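Long-range contacts in SnoaL-like domain-containing protein (Burkholderia xenovorans LB400, PDB 3FGY), which is of unknown function but has the cone-shaped NTF2-like fold of the SnoaL-like family, whose pocket probably accommodates a small molecule: residues Thr4-Val8 and Ala77-Val82; Asn7-Val11 and Val109-Val114; Asp33-Pro39 and Thr115-Ile121; Val85-Thr89 and Glu100-Val104. All coordinates share one frame; numbering follows the deposited sequence.

Contact 1 (Thr4-Val8 and Ala77-Val82); sequences TQENV and AQGERV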
loop_
_atom_site.group_PDB
_atom_site.type_symbol
_atom_site.label_atom_id
_atom_site.label_comp_id
_atom_site.label_asym_id
_atom_site.label_seq_id
_atom_site.Cartn_x
_atom_site.Cartn_y
_atom_site.Cartn_z
ATOM N N THR A 4 -20.033 -6.916 -0.739
ATOM C CA THR A 4 -19.068 -6.041 -1.450
ATOM C C THR A 4 -19.044 -6.200 -2.987
ATOM O O THR A 4 -18.266 -5.527 -3.684
ATOM C CB THR A 4 -17.639 -6.329 -0.963
ATOM O OG1 THR A 4 -17.303 -7.686 -1.287
ATOM C CG2 THR A 4 -17.518 -6.098 0.537
ATOM N N GLN A 5 -19.872 -7.103 -3.501
ATOM C CA GLN A 5 -19.846 -7.482 -4.915
ATOM C C GLN A 5 -20.043 -6.255 -5.789
ATOM O O GLN A 5 -19.345 -6.069 -6.796
ATOM C CB GLN A 5 -20.966 -8.495 -5.219
ATOM C CG GLN A 5 -21.047 -9.697 -4.267
ATOM C CD GLN A 5 -19.815 -10.553 -4.308
ATOM O OE1 GLN A 5 -19.180 -10.802 -3.277
ATOM N NE2 GLN A 5 -19.452 -11.006 -5.506
ATOM N N GLU A 6 -20.982 -5.417 -5.362
ATOM C CA GLU A 6 -21.376 -4.233 -6.105
ATOM C C GLU A 6 -20.245 -3.221 -6.081
ATOM O O GLU A 6 -19.910 -2.643 -7.119
ATOM C CB GLU A 6 -22.664 -3.610 -5.535
ATOM C CG GLU A 6 -23.881 -4.572 -5.420
ATOM C CD GLU A 6 -23.972 -5.294 -4.053
ATOM O OE1 GLU A 6 -23.054 -6.092 -3.699
ATOM O OE2 GLU A 6 -24.981 -5.068 -3.344
ATOM N N ASN A 7 -19.642 -3.021 -4.912
ATOM C CA ASN A 7 -18.514 -2.078 -4.814
ATOM C C ASN A 7 -17.326 -2.497 -5.663
ATOM O O ASN A 7 -16.686 -1.661 -6.304
ATOM C CB ASN A 7 -18.054 -1.902 -3.366
ATOM C CG ASN A 7 -19.049 -1.148 -2.546
ATOM O OD1 ASN A 7 -20.013 -0.619 -3.092
ATOM N ND2 ASN A 7 -18.832 -1.079 -1.234
ATOM N N VAL A 8 -17.038 -3.796 -5.682
ATOM C CA VAL A 8 -15.924 -4.299 -6.488
ATOM C C VAL A 8 -16.217 -4.069 -7.986
ATOM O O VAL A 8 -15.318 -3.681 -8.741
ATOM C CB VAL A 8 -15.620 -5.783 -6.208
ATOM C CG1 VAL A 8 -14.690 -6.350 -7.278
ATOM C CG2 VAL A 8 -15.030 -5.955 -4.816
ATOM N N ALA A 77 -11.974 -6.621 -0.505
ATOM C CA ALA A 77 -13.118 -5.761 -0.235
ATOM C C ALA A 77 -13.768 -6.124 1.110
ATOM O O ALA A 77 -14.014 -7.296 1.402
ATOM C CB ALA A 77 -14.171 -5.872 -1.389
ATOM N N GLN A 78 -14.067 -5.104 1.903
ATOM C CA GLN A 78 -14.793 -5.266 3.150
ATOM C C GLN A 78 -15.475 -3.934 3.449
ATOM O O GLN A 78 -14.874 -2.857 3.277
ATOM C CB GLN A 78 -13.841 -5.692 4.279
ATOM C CG GLN A 78 -14.567 -6.121 5.537
ATOM C CD GLN A 78 -13.640 -6.683 6.600
ATOM O OE1 GLN A 78 -12.479 -6.312 6.693
ATOM N NE2 GLN A 78 -14.186 -7.567 7.447
ATOM N N GLY A 79 -16.748 -3.999 3.814
ATOM C CA GLY A 79 -17.486 -2.800 4.125
ATOM C C GLY A 79 -17.555 -1.904 2.903
ATOM O O GLY A 79 -17.884 -2.364 1.815
ATOM N N GLU A 80 -17.204 -0.637 3.091
ATOM C CA GLU A 80 -17.231 0.340 2.002
ATOM C C GLU A 80 -15.872 0.440 1.307
ATOM O O GLU A 80 -15.665 1.299 0.457
ATOM C CB GLU A 80 -17.687 1.718 2.514
ATOM C CG GLU A 80 -16.674 2.497 3.348
ATOM C CD GLU A 80 -17.244 3.790 3.928
ATOM O OE1 GLU A 80 -18.425 4.101 3.674
ATOM O OE2 GLU A 80 -16.505 4.485 4.650
ATOM N N ARG A 81 -14.947 -0.441 1.664
ATOM C CA ARG A 81 -13.576 -0.362 1.189
ATOM C C ARG A 81 -13.249 -1.434 0.155
ATOM O O ARG A 81 -13.695 -2.565 0.290
ATOM C CB ARG A 81 -12.629 -0.480 2.386
ATOM C CG ARG A 81 -12.897 0.560 3.476
ATOM C CD ARG A 81 -12.224 1.872 3.151
ATOM N NE ARG A 81 -10.812 1.909 3.564
ATOM C CZ ARG A 81 -9.896 2.719 3.025
ATOM N NH1 ARG A 81 -10.188 3.537 2.028
ATOM N NH2 ARG A 81 -8.659 2.692 3.472
ATOM N N VAL A 82 -12.503 -1.044 -0.878
ATOM C CA VAL A 82 -11.940 -1.954 -1.855
ATOM C C VAL A 82 -10.469 -1.574 -1.976
ATOM O O VAL A 82 -10.141 -0.450 -2.328
ATOM C CB VAL A 82 -12.640 -1.824 -3.241
ATOM C CG1 VAL A 82 -12.077 -2.816 -4.204
ATOM C CG2 VAL A 82 -14.138 -2.055 -3.101
HETATM O O HOH W 1 -15.327 -9.281 0.041
HETATM O O HOH W 2 -16.496 -2.955 -0.456
#
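A77 shows how a small side chain can seat the start of a helix on a sheet: its CB meets two residues one helical turn apart, T4 through CB and V8 through CG2, each at 3.5 Å. V8 turns that methyl inward because CG1 takes the place anti to the backbone N (chi1 167°), which puts CG2 beside N and over A77. The same methyl approaches V82 CG2 more loosely, at 4.4 Å; V82 CG2 packs closer to N7 CB, at 3.9 Å. T4 divides its two branches. CG2 lies over the backbone between A77 and Q78, whereas OG1 shares a water with A77 O.

Polar groups of the two segments are joined mainly through water. A second water accepts from N7 ND2 at 3.1 Å and donates to both G79 O and R81 O, so one molecule ties the amide to two carbonyls of the turn. N7 CG lies anti to its carbonyl carbon (chi1 -70°), carrying the amide past V82 to the turn. The turn is type II', with G79 at positive phi, and is closed by R81 N to Q78 O at 2.9 Å and Q78 N to R81 O. Beyond the contact, E80 forms a salt bridge with R110, and Q78 OE1 bonds to A77 N of the second subunit. The whole is a helix start packed over a beta hairpin with a two-residue loop, part of the helix-on-sheet layer of the NTF2-like fold.

Contact 2 (Asn7-Val11 and Val109-Val114); sequences NVQIV and VRKSKV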
loop_
_atom_site.group_PDB
_atom_site.type_symbol
_atom_site.label_atom_id
_atom_site.label_comp_id
_atom_site.label_asym_id
_atom_site.label_seq_id
_atom_site.Cartn_x
_atom_site.Cartn_y
_atom_site.Cartn_z
ATOM N N ASN A 7 -19.642 -3.021 -4.912
ATOM C CA ASN A 7 -18.514 -2.078 -4.814
ATOM C C ASN A 7 -17.326 -2.497 -5.663
ATOM O O ASN A 7 -16.686 -1.661 -6.304
ATOM C CB ASN A 7 -18.054 -1.902 -3.366
ATOM C CG ASN A 7 -19.049 -1.148 -2.546
ATOM O OD1 ASN A 7 -20.013 -0.619 -3.092
ATOM N ND2 ASN A 7 -18.832 -1.079 -1.234
ATOM N N VAL A 8 -17.038 -3.796 -5.682
ATOM C CA VAL A 8 -15.924 -4.299 -6.488
ATOM C C VAL A 8 -16.217 -4.069 -7.986
ATOM O O VAL A 8 -15.318 -3.681 -8.741
ATOM C CB VAL A 8 -15.620 -5.783 -6.208
ATOM C CG1 VAL A 8 -14.690 -6.350 -7.278
ATOM C CG2 VAL A 8 -15.030 -5.955 -4.816
ATOM N N GLN A 9 -17.458 -4.289 -8.409
ATOM C CA GLN A 9 -17.800 -4.050 -9.803
ATOM C C GLN A 9 -17.666 -2.567 -10.174
ATOM O O GLN A 9 -17.186 -2.251 -11.254
ATOM C CB GLN A 9 -19.202 -4.541 -10.126
ATOM C CG GLN A 9 -19.527 -4.491 -11.608
ATOM C CD GLN A 9 -18.550 -5.315 -12.427
ATOM O OE1 GLN A 9 -18.493 -6.541 -12.290
ATOM N NE2 GLN A 9 -17.755 -4.648 -13.263
ATOM N N ILE A 10 -18.068 -1.674 -9.273
ATOM C CA ILE A 10 -17.882 -0.216 -9.473
ATOM C C ILE A 10 -16.419 0.156 -9.628
ATOM O O ILE A 10 -16.052 0.944 -10.498
ATOM C CB ILE A 10 -18.465 0.595 -8.301
ATOM C CG1 ILE A 10 -19.992 0.516 -8.318
ATOM C CG2 ILE A 10 -18.027 2.049 -8.371
ATOM C CD1 ILE A 10 -20.629 0.879 -6.998
ATOM N N VAL A 11 -15.570 -0.414 -8.776
ATOM C CA VAL A 11 -14.150 -0.151 -8.873
ATOM C C VAL A 11 -13.609 -0.708 -10.194
ATOM O O VAL A 11 -12.856 -0.032 -10.890
ATOM C CB VAL A 11 -13.392 -0.687 -7.649
ATOM C CG1 VAL A 11 -11.897 -0.598 -7.870
ATOM C CG2 VAL A 11 -13.809 0.094 -6.399
ATOM N N VAL A 109 -15.936 3.420 -1.507
ATOM C CA VAL A 109 -17.091 3.559 -2.377
ATOM C C VAL A 109 -18.287 3.862 -1.494
ATOM O O VAL A 109 -18.513 3.166 -0.495
ATOM C CB VAL A 109 -17.389 2.264 -3.127
ATOM C CG1 VAL A 109 -18.670 2.421 -4.008
ATOM C CG2 VAL A 109 -16.156 1.803 -3.914
ATOM N N ARG A 110 -19.028 4.907 -1.863
ATOM C CA ARG A 110 -20.273 5.287 -1.187
ATOM C C ARG A 110 -21.307 5.701 -2.227
ATOM O O ARG A 110 -20.972 6.364 -3.211
ATOM C CB ARG A 110 -20.031 6.462 -0.246
ATOM C CG ARG A 110 -19.199 6.117 0.960
ATOM C CD ARG A 110 -18.846 7.360 1.747
ATOM N NE ARG A 110 -18.116 7.005 2.956
ATOM C CZ ARG A 110 -17.266 7.812 3.587
ATOM N NH1 ARG A 110 -17.048 9.053 3.157
ATOM N NH2 ARG A 110 -16.633 7.381 4.671
ATOM N N LYS A 111 -22.563 5.306 -2.011
ATOM C CA LYS A 111 -23.644 5.657 -2.938
ATOM C C LYS A 111 -23.270 5.255 -4.368
ATOM O O LYS A 111 -23.532 5.992 -5.327
ATOM C CB LYS A 111 -23.948 7.166 -2.870
ATOM C CG LYS A 111 -24.223 7.720 -1.460
ATOM C CD LYS A 111 -25.703 7.770 -1.141
ATOM N N SER A 112 -22.599 4.112 -4.495
ATOM C CA SER A 112 -22.276 3.524 -5.793
ATOM C C SER A 112 -21.265 4.340 -6.613
ATOM O O SER A 112 -21.120 4.125 -7.827
ATOM C CB SER A 112 -23.563 3.278 -6.597
ATOM O OG SER A 112 -24.499 2.569 -5.803
ATOM N N LYS A 113 -20.535 5.228 -5.930
ATOM C CA LYS A 113 -19.535 6.072 -6.555
ATOM C C LYS A 113 -18.207 5.932 -5.800
ATOM O O LYS A 113 -18.186 5.866 -4.566
ATOM C CB LYS A 113 -19.958 7.535 -6.468
ATOM C CG LYS A 113 -21.279 7.867 -7.130
ATOM C CD LYS A 113 -21.130 8.120 -8.618
ATOM C CE LYS A 113 -22.432 8.671 -9.203
ATOM N NZ LYS A 113 -22.255 9.191 -10.593
ATOM N N VAL A 114 -17.108 5.922 -6.540
ATOM C CA VAL A 114 -15.798 6.037 -5.930
ATOM C C VAL A 114 -15.639 7.426 -5.318
ATOM O O VAL A 114 -15.800 8.439 -6.012
ATOM C CB VAL A 114 -14.677 5.783 -6.948
ATOM C CG1 VAL A 114 -13.308 6.017 -6.285
ATOM C CG2 VAL A 114 -14.797 4.363 -7.524
HETATM O O HOH W 3 -20.538 1.433 -0.130
HETATM O O HOH W 4 -21.910 1.701 -2.966
#
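A tight beta hairpin lying under the first helix is the element at work here: I10 and V11 of helix 5-20 rest on strand ends 109-110 and 113-114, which a type I' turn joins. Both central turn residues, K111 and S112, have positive phi, and bonds of 3.0 Å from R110 N to K113 O and from K113 N to R110 O close the turn. I10 covers the turn itself. Its CG1 stands anti to the carbonyl carbon (chi1 -70°) and the chain extends from there, pressing CD1 tightly against S112 CA at 3.3 Å. CD1 also touches V109 CG1 at 3.9 Å, while the other branch, CG2, slides past V114 CG2 at 4.1 Å. V109 spreads its two methyls between helical neighbours: CG2 meets V11 CG2 at 3.8 Å, and CG1 lies beneath the amide of N7, 3.4 Å from OD1.

That amide makes no direct hydrogen bond to the hairpin. Each of its ends is tied there through its own water instead: one accepts from N7 ND2 and donates to V109 O, and the other donates to N7 OD1 at 3.0 Å and accepts from S112 N. V11 continues inward onto V82, V84 and F75, joining this rim to the core. The N-terminal helix packs across one end of the curved sheet, as in NTF2-like folds.

Contact 3 (Asp33-Pro39 and Thr115-Ile121); sequences DIEWIIP and TSIREYI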
loop_
_atom_site.group_PDB
_atom_site.type_symbol
_atom_site.label_atom_id
_atom_site.label_comp_id
_atom_site.label_asym_id
_atom_site.label_seq_id
_atom_site.Cartn_x
_atom_site.Cartn_y
_atom_site.Cartn_z
ATOM N N ASP A 33 -17.166 14.944 -5.371
ATOM C CA ASP A 33 -16.130 15.381 -4.439
ATOM C C ASP A 33 -15.009 14.333 -4.343
ATOM O O ASP A 33 -14.304 14.257 -3.328
ATOM C CB ASP A 33 -16.742 15.631 -3.049
ATOM C CG ASP A 33 -17.576 14.453 -2.545
ATOM O OD1 ASP A 33 -17.931 13.568 -3.364
ATOM O OD2 ASP A 33 -17.881 14.411 -1.325
ATOM N N ILE A 34 -14.831 13.539 -5.405
ATOM C CA ILE A 34 -13.795 12.483 -5.398
ATOM C C ILE A 34 -12.431 13.079 -5.035
ATOM O O ILE A 34 -12.076 14.144 -5.491
ATOM C CB ILE A 34 -13.737 11.734 -6.761
ATOM C CG1 ILE A 34 -12.735 10.582 -6.700
ATOM C CG2 ILE A 34 -13.388 12.688 -7.894
ATOM C CD1 ILE A 34 -12.917 9.538 -7.802
ATOM N N GLU A 35 -11.700 12.391 -4.169
ATOM C CA GLU A 35 -10.374 12.775 -3.723
ATOM C C GLU A 35 -9.418 11.647 -4.096
ATOM O O GLU A 35 -9.706 10.508 -3.750
ATOM C CB GLU A 35 -10.428 12.885 -2.204
ATOM C CG GLU A 35 -9.143 13.206 -1.530
ATOM C CD GLU A 35 -9.306 13.168 -0.035
ATOM O OE1 GLU A 35 -9.242 12.060 0.552
ATOM O OE2 GLU A 35 -9.512 14.244 0.545
ATOM N N TRP A 36 -8.320 11.952 -4.789
ATOM C CA TRP A 36 -7.327 10.946 -5.163
ATOM C C TRP A 36 -5.964 11.440 -4.718
ATOM O O TRP A 36 -5.414 12.427 -5.249
ATOM C CB TRP A 36 -7.388 10.713 -6.674
ATOM C CG TRP A 36 -6.547 9.632 -7.288
ATOM C CD1 TRP A 36 -5.387 9.063 -6.797
ATOM C CD2 TRP A 36 -6.779 9.021 -8.556
ATOM N NE1 TRP A 36 -4.907 8.116 -7.694
ATOM C CE2 TRP A 36 -5.729 8.082 -8.778
ATOM C CE3 TRP A 36 -7.768 9.171 -9.530
ATOM C CZ2 TRP A 36 -5.662 7.318 -9.920
ATOM C CZ3 TRP A 36 -7.708 8.403 -10.639
ATOM C CH2 TRP A 36 -6.659 7.501 -10.846
ATOM N N ILE A 37 -5.415 10.722 -3.744
ATOM C CA ILE A 37 -4.169 11.098 -3.088
ATOM C C ILE A 37 -3.016 10.257 -3.614
ATOM O O ILE A 37 -3.075 9.018 -3.587
ATOM C CB ILE A 37 -4.285 10.933 -1.548
ATOM C CG1 ILE A 37 -5.454 11.762 -0.963
ATOM C CG2 ILE A 37 -2.960 11.253 -0.872
ATOM C CD1 ILE A 37 -5.695 11.524 0.525
ATOM N N ILE A 38 -1.963 10.922 -4.072
ATOM C CA ILE A 38 -0.792 10.288 -4.632
ATOM C C ILE A 38 0.418 10.798 -3.849
ATOM O O ILE A 38 0.685 11.992 -3.828
ATOM C CB ILE A 38 -0.669 10.598 -6.138
ATOM C CG1 ILE A 38 -1.933 10.119 -6.879
ATOM C CG2 ILE A 38 0.614 9.942 -6.692
ATOM C CD1 ILE A 38 -1.813 10.275 -8.402
ATOM N N PRO A 39 1.138 9.881 -3.170
ATOM C CA PRO A 39 2.264 10.325 -2.360
ATOM C C PRO A 39 3.544 10.536 -3.169
ATOM O O PRO A 39 3.596 10.227 -4.380
ATOM C CB PRO A 39 2.460 9.160 -1.387
ATOM C CG PRO A 39 2.154 7.962 -2.178
ATOM C CD PRO A 39 1.005 8.407 -3.120
ATOM N N THR A 115 -15.369 7.471 -4.013
ATOM C CA THR A 115 -15.294 8.734 -3.283
ATOM C C THR A 115 -13.898 9.125 -2.811
ATOM O O THR A 115 -13.593 10.314 -2.746
ATOM C CB THR A 115 -16.257 8.727 -2.061
ATOM O OG1 THR A 115 -15.790 7.809 -1.052
ATOM C CG2 THR A 115 -17.672 8.350 -2.515
ATOM N N SER A 116 -13.059 8.148 -2.460
ATOM C CA SER A 116 -11.692 8.433 -2.004
ATOM C C SER A 116 -10.779 7.354 -2.520
ATOM O O SER A 116 -11.143 6.165 -2.504
ATOM C CB SER A 116 -11.610 8.422 -0.473
ATOM O OG SER A 116 -12.448 9.427 0.083
ATOM N N ILE A 117 -9.614 7.776 -2.984
ATOM C CA ILE A 117 -8.557 6.881 -3.409
ATOM C C ILE A 117 -7.283 7.381 -2.746
ATOM O O ILE A 117 -7.007 8.572 -2.754
ATOM C CB ILE A 117 -8.353 6.952 -4.941
ATOM C CG1 ILE A 117 -9.637 6.554 -5.675
ATOM C CG2 ILE A 117 -7.124 6.143 -5.426
ATOM C CD1 ILE A 117 -9.628 6.935 -7.119
ATOM N N ARG A 118 -6.506 6.469 -2.180
ATOM C CA ARG A 118 -5.159 6.783 -1.747
ATOM C C ARG A 118 -4.231 5.709 -2.314
ATOM O O ARG A 118 -4.489 4.534 -2.110
ATOM C CB ARG A 118 -5.092 6.808 -0.221
ATOM C CG ARG A 118 -3.922 7.580 0.277
ATOM C CD ARG A 118 -3.599 7.411 1.747
ATOM N NE ARG A 118 -2.217 7.839 1.818
ATOM C CZ ARG A 118 -1.812 9.086 2.024
ATOM N NH1 ARG A 118 -2.656 10.015 2.385
ATOM N NH2 ARG A 118 -0.520 9.376 1.926
ATOM N N GLU A 119 -3.172 6.121 -3.016
ATOM C CA GLU A 119 -2.168 5.203 -3.502
ATOM C C GLU A 119 -1.018 5.004 -2.498
ATOM O O GLU A 119 -0.552 5.951 -1.852
ATOM C CB GLU A 119 -1.552 5.696 -4.814
ATOM C CG GLU A 119 -2.521 6.055 -5.901
ATOM C CD GLU A 119 -1.825 6.301 -7.245
ATOM O OE1 GLU A 119 -0.582 6.038 -7.357
ATOM O OE2 GLU A 119 -2.512 6.755 -8.178
ATOM N N TYR A 120 -0.537 3.766 -2.472
ATOM C CA TYR A 120 0.642 3.369 -1.732
ATOM C C TYR A 120 1.577 2.758 -2.792
ATOM O O TYR A 120 1.272 1.728 -3.364
ATOM C CB TYR A 120 0.299 2.381 -0.637
ATOM C CG TYR A 120 -0.686 2.919 0.387
ATOM C CD1 TYR A 120 -2.053 2.956 0.100
ATOM C CD2 TYR A 120 -0.281 3.358 1.649
ATOM C CE1 TYR A 120 -2.975 3.418 1.039
ATOM C CE2 TYR A 120 -1.202 3.820 2.580
ATOM C CZ TYR A 120 -2.538 3.866 2.286
ATOM O OH TYR A 120 -3.488 4.303 3.211
ATOM N N ILE A 121 2.699 3.436 -3.036
ATOM C CA ILE A 121 3.575 3.156 -4.154
ATOM C C ILE A 121 5.044 3.272 -3.727
ATOM O O ILE A 121 5.355 3.703 -2.616
ATOM C CB ILE A 121 3.273 4.126 -5.336
ATOM C CG1 ILE A 121 3.587 5.567 -4.933
ATOM C CG2 ILE A 121 1.807 3.925 -5.841
ATOM C CD1 ILE A 121 3.278 6.549 -6.019
HETATM O O HOH W 5 -14.194 12.359 -1.164
HETATM O O HOH W 6 -8.460 9.846 -0.429
#
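W36 and E119 make the side-chain bond of this strand pair: W36 NE1 donates to E119 OE2 at 2.8 Å, with an N-H...O angle of 152°. The carboxylate oxygen lies close to the indole plane and is met on its anti side, the two planes 49° apart. I117 holds the indole from one face, its CG2 standing 3.8 Å from the centroid of the five-membered ring in a CH-pi contact while CD1 lies above the same face toward the rim, near W36 CE3. I38 runs alongside E119, bringing CD1 to 3.6 Å from OE2. E119 OE1 bonds to an unidentified molecule, probably from the crystallisation liquor, consistent with a pocket here; the W36 bond would limit the carboxylate's movement.

On the other side of the sheet the extended R118 chain carries its guanidinium alongside I37, whose CG2 lies over one face, toward the rim, 3.5 Å from R118 NH1. P39 closes the far end, placing CG 3.9 Å from I121 CG1.

Positioning these groups is a parallel ladder. E35 N bonds to T115 O, I117 N to E35 O, I37 N to I117 O, and E119 N to I37 O. T115 and S116 both face T108 in a classic beta bulge. Strand 34-38 lies between 113-120 and 46-49; L54, L57 and L58 of helix 50-64 pack on W36, and F14 of helix 5-20 reaches I34 and I117.

Contact 4 (Val85-Thr89 and Glu100-Val104); sequences VGFAT and EDDWV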
loop_
_atom_site.group_PDB
_atom_site.type_symbol
_atom_site.label_atom_id
_atom_site.label_comp_id
_atom_site.label_asym_id
_atom_site.label_seq_id
_atom_site.Cartn_x
_atom_site.Cartn_y
_atom_site.Cartn_z
ATOM N N VAL A 85 -4.664 -4.424 -5.228
ATOM C CA VAL A 85 -3.267 -4.779 -5.045
ATOM C C VAL A 85 -2.689 -5.194 -6.390
ATOM O O VAL A 85 -3.211 -6.086 -7.035
ATOM C CB VAL A 85 -3.108 -5.949 -4.044
ATOM C CG1 VAL A 85 -1.629 -6.220 -3.769
ATOM C CG2 VAL A 85 -3.868 -5.591 -2.727
ATOM N N GLY A 86 -1.634 -4.514 -6.828
ATOM C CA GLY A 86 -1.112 -4.809 -8.151
ATOM C C GLY A 86 0.345 -4.483 -8.344
ATOM O O GLY A 86 1.053 -4.137 -7.401
ATOM N N PHE A 87 0.767 -4.609 -9.590
ATOM C CA PHE A 87 2.171 -4.443 -9.960
ATOM C C PHE A 87 2.197 -3.831 -11.350
ATOM O O PHE A 87 1.404 -4.201 -12.219
ATOM C CB PHE A 87 2.906 -5.781 -9.890
ATOM C CG PHE A 87 4.313 -5.738 -10.418
ATOM C CD1 PHE A 87 5.368 -5.341 -9.617
ATOM C CD2 PHE A 87 4.569 -6.096 -11.721
ATOM C CE1 PHE A 87 6.681 -5.301 -10.130
ATOM C CE2 PHE A 87 5.839 -6.051 -12.230
ATOM C CZ PHE A 87 6.899 -5.657 -11.437
ATOM N N ALA A 88 3.068 -2.848 -11.531
ATOM C CA ALA A 88 3.237 -2.163 -12.802
ATOM C C ALA A 88 4.685 -2.105 -13.192
ATOM O O ALA A 88 5.570 -2.078 -12.327
ATOM C CB ALA A 88 2.703 -0.708 -12.737
ATOM N N THR A 89 4.908 -2.053 -14.498
ATOM C CA THR A 89 6.188 -1.661 -15.041
ATOM C C THR A 89 5.962 -0.395 -15.872
ATOM O O THR A 89 4.872 -0.165 -16.415
ATOM C CB THR A 89 6.819 -2.765 -15.889
ATOM O OG1 THR A 89 5.965 -3.071 -16.993
ATOM C CG2 THR A 89 7.048 -4.024 -15.055
ATOM N N GLU A 100 9.719 -0.354 -11.882
ATOM C CA GLU A 100 8.679 -1.314 -11.552
ATOM C C GLU A 100 8.079 -0.823 -10.211
ATOM O O GLU A 100 8.729 -0.082 -9.447
ATOM C CB GLU A 100 9.226 -2.766 -11.622
ATOM C CG GLU A 100 9.947 -3.007 -12.988
ATOM C CD GLU A 100 10.195 -4.461 -13.479
ATOM O OE1 GLU A 100 10.324 -5.401 -12.687
ATOM O OE2 GLU A 100 10.304 -4.634 -14.713
ATOM N N ASP A 101 6.820 -1.136 -9.956
ATOM C CA ASP A 101 6.113 -0.558 -8.797
ATOM C C ASP A 101 5.139 -1.613 -8.316
ATOM O O ASP A 101 4.284 -2.030 -9.087
ATOM C CB ASP A 101 5.339 0.724 -9.198
ATOM C CG ASP A 101 4.811 1.534 -7.985
ATOM O OD1 ASP A 101 5.378 1.411 -6.895
ATOM O OD2 ASP A 101 3.812 2.288 -8.136
ATOM N N ASP A 102 5.332 -2.079 -7.084
ATOM C CA ASP A 102 4.291 -2.815 -6.339
ATOM C C ASP A 102 3.436 -1.781 -5.632
ATOM O O ASP A 102 3.943 -0.927 -4.890
ATOM C CB ASP A 102 4.870 -3.802 -5.339
ATOM C CG ASP A 102 5.263 -5.103 -6.005
ATOM O OD1 ASP A 102 4.405 -5.974 -6.173
ATOM O OD2 ASP A 102 6.438 -5.226 -6.379
ATOM N N TRP A 103 2.134 -1.815 -5.891
ATOM C CA TRP A 103 1.243 -0.787 -5.414
ATOM C C TRP A 103 -0.055 -1.303 -4.779
ATOM O O TRP A 103 -0.537 -2.402 -5.086
ATOM C CB TRP A 103 0.898 0.181 -6.552
ATOM C CG TRP A 103 0.432 -0.479 -7.820
ATOM C CD1 TRP A 103 1.184 -0.781 -8.928
ATOM C CD2 TRP A 103 -0.917 -0.910 -8.130
ATOM N NE1 TRP A 103 0.394 -1.377 -9.895
ATOM C CE2 TRP A 103 -0.894 -1.454 -9.435
ATOM C CE3 TRP A 103 -2.128 -0.883 -7.436
ATOM C CZ2 TRP A 103 -2.044 -1.969 -10.063
ATOM C CZ3 TRP A 103 -3.292 -1.387 -8.078
ATOM C CH2 TRP A 103 -3.227 -1.929 -9.367
ATOM N N VAL A 104 -0.633 -0.462 -3.924
ATOM C CA VAL A 104 -1.998 -0.639 -3.456
ATOM C C VAL A 104 -2.779 0.656 -3.679
ATOM O O VAL A 104 -2.312 1.750 -3.368
ATOM C CB VAL A 104 -2.031 -1.020 -1.957
ATOM C CG1 VAL A 104 -3.491 -1.004 -1.396
ATOM C CG2 VAL A 104 -1.348 -2.386 -1.735
HETATM O O HOH W 7 1.835 -5.758 -5.204
#
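V85-T89 and E100-V104 run antiparallel, their axes 165° apart, and pair in regular alternation. G86 with W103 and A88 with D101 are the hydrogen-bonded pairs. In the first pair the bond from G86 N to W103 O is nearly straight, spanning 2.9 Å at an N-H...O angle of 175°; in the second, A88 N reaches D101 O at 2.8 Å.

G86, lacking a side chain, allows W103 to fold back across its own partner strand. The indole CG of W103 lies between its backbone N and carbonyl carbon (chi1 50°), and the ring spreads beneath the G86 backbone, with G86 CA 3.6 Å from the six-membered ring centroid in a CH-pi contact. A88 CB touches the pyrrole side, 3.7 Å from NE1. On the opposite face F87 is flanked by two acids: D102 OD2 approaches its edge 3.4 Å from CD1, and E100 OE1 lies in the ring plane, 3.7 Å from CZ, its carboxylate perpendicular to the ring. T89 and E100 lie side by side, T89 CG2 3.3 Å from E100 OE2. A water donates to both G86 O and D102 OD1, joining that acid to the partner backbone.

D101 OD1 accepts from D122 N, and F105 meets the W103 ring edge-to-face. This hairpin pair lies between strand 65-78, whose P70 and I67 touch F87 and A88, and strand 113-120, reached by V104; Y120 of the second subunit packs on V85, D102 and V104.

Overall arrangement
All four contacts meet on one mixed sheet. Contacts 1 and 2 are neighbours, their centres about 7 Å apart: both start from helix 5-20, and their segments overlap at N7 and V8, with N7 touching both hairpins. The E80-R110 salt bridge also joins them. Contact 3, its centre about 14 Å from that of contact 2, continues along strand 113-120 to strand 34-38. Contact 4, about 22 Å from contact 2 between centres, lies on the hairpin 81-92/98-110 and meets contact 3 where Y120 N probably hydrogen-bonds to V104 O. In sequence, contact 4 falls within the spans of contacts 2 and 3, and contacts 1 and 3 interleave. The N-terminal helix and the last strands thus close on one sheet. Contacts 1, 3 and 4 also touch the second subunit.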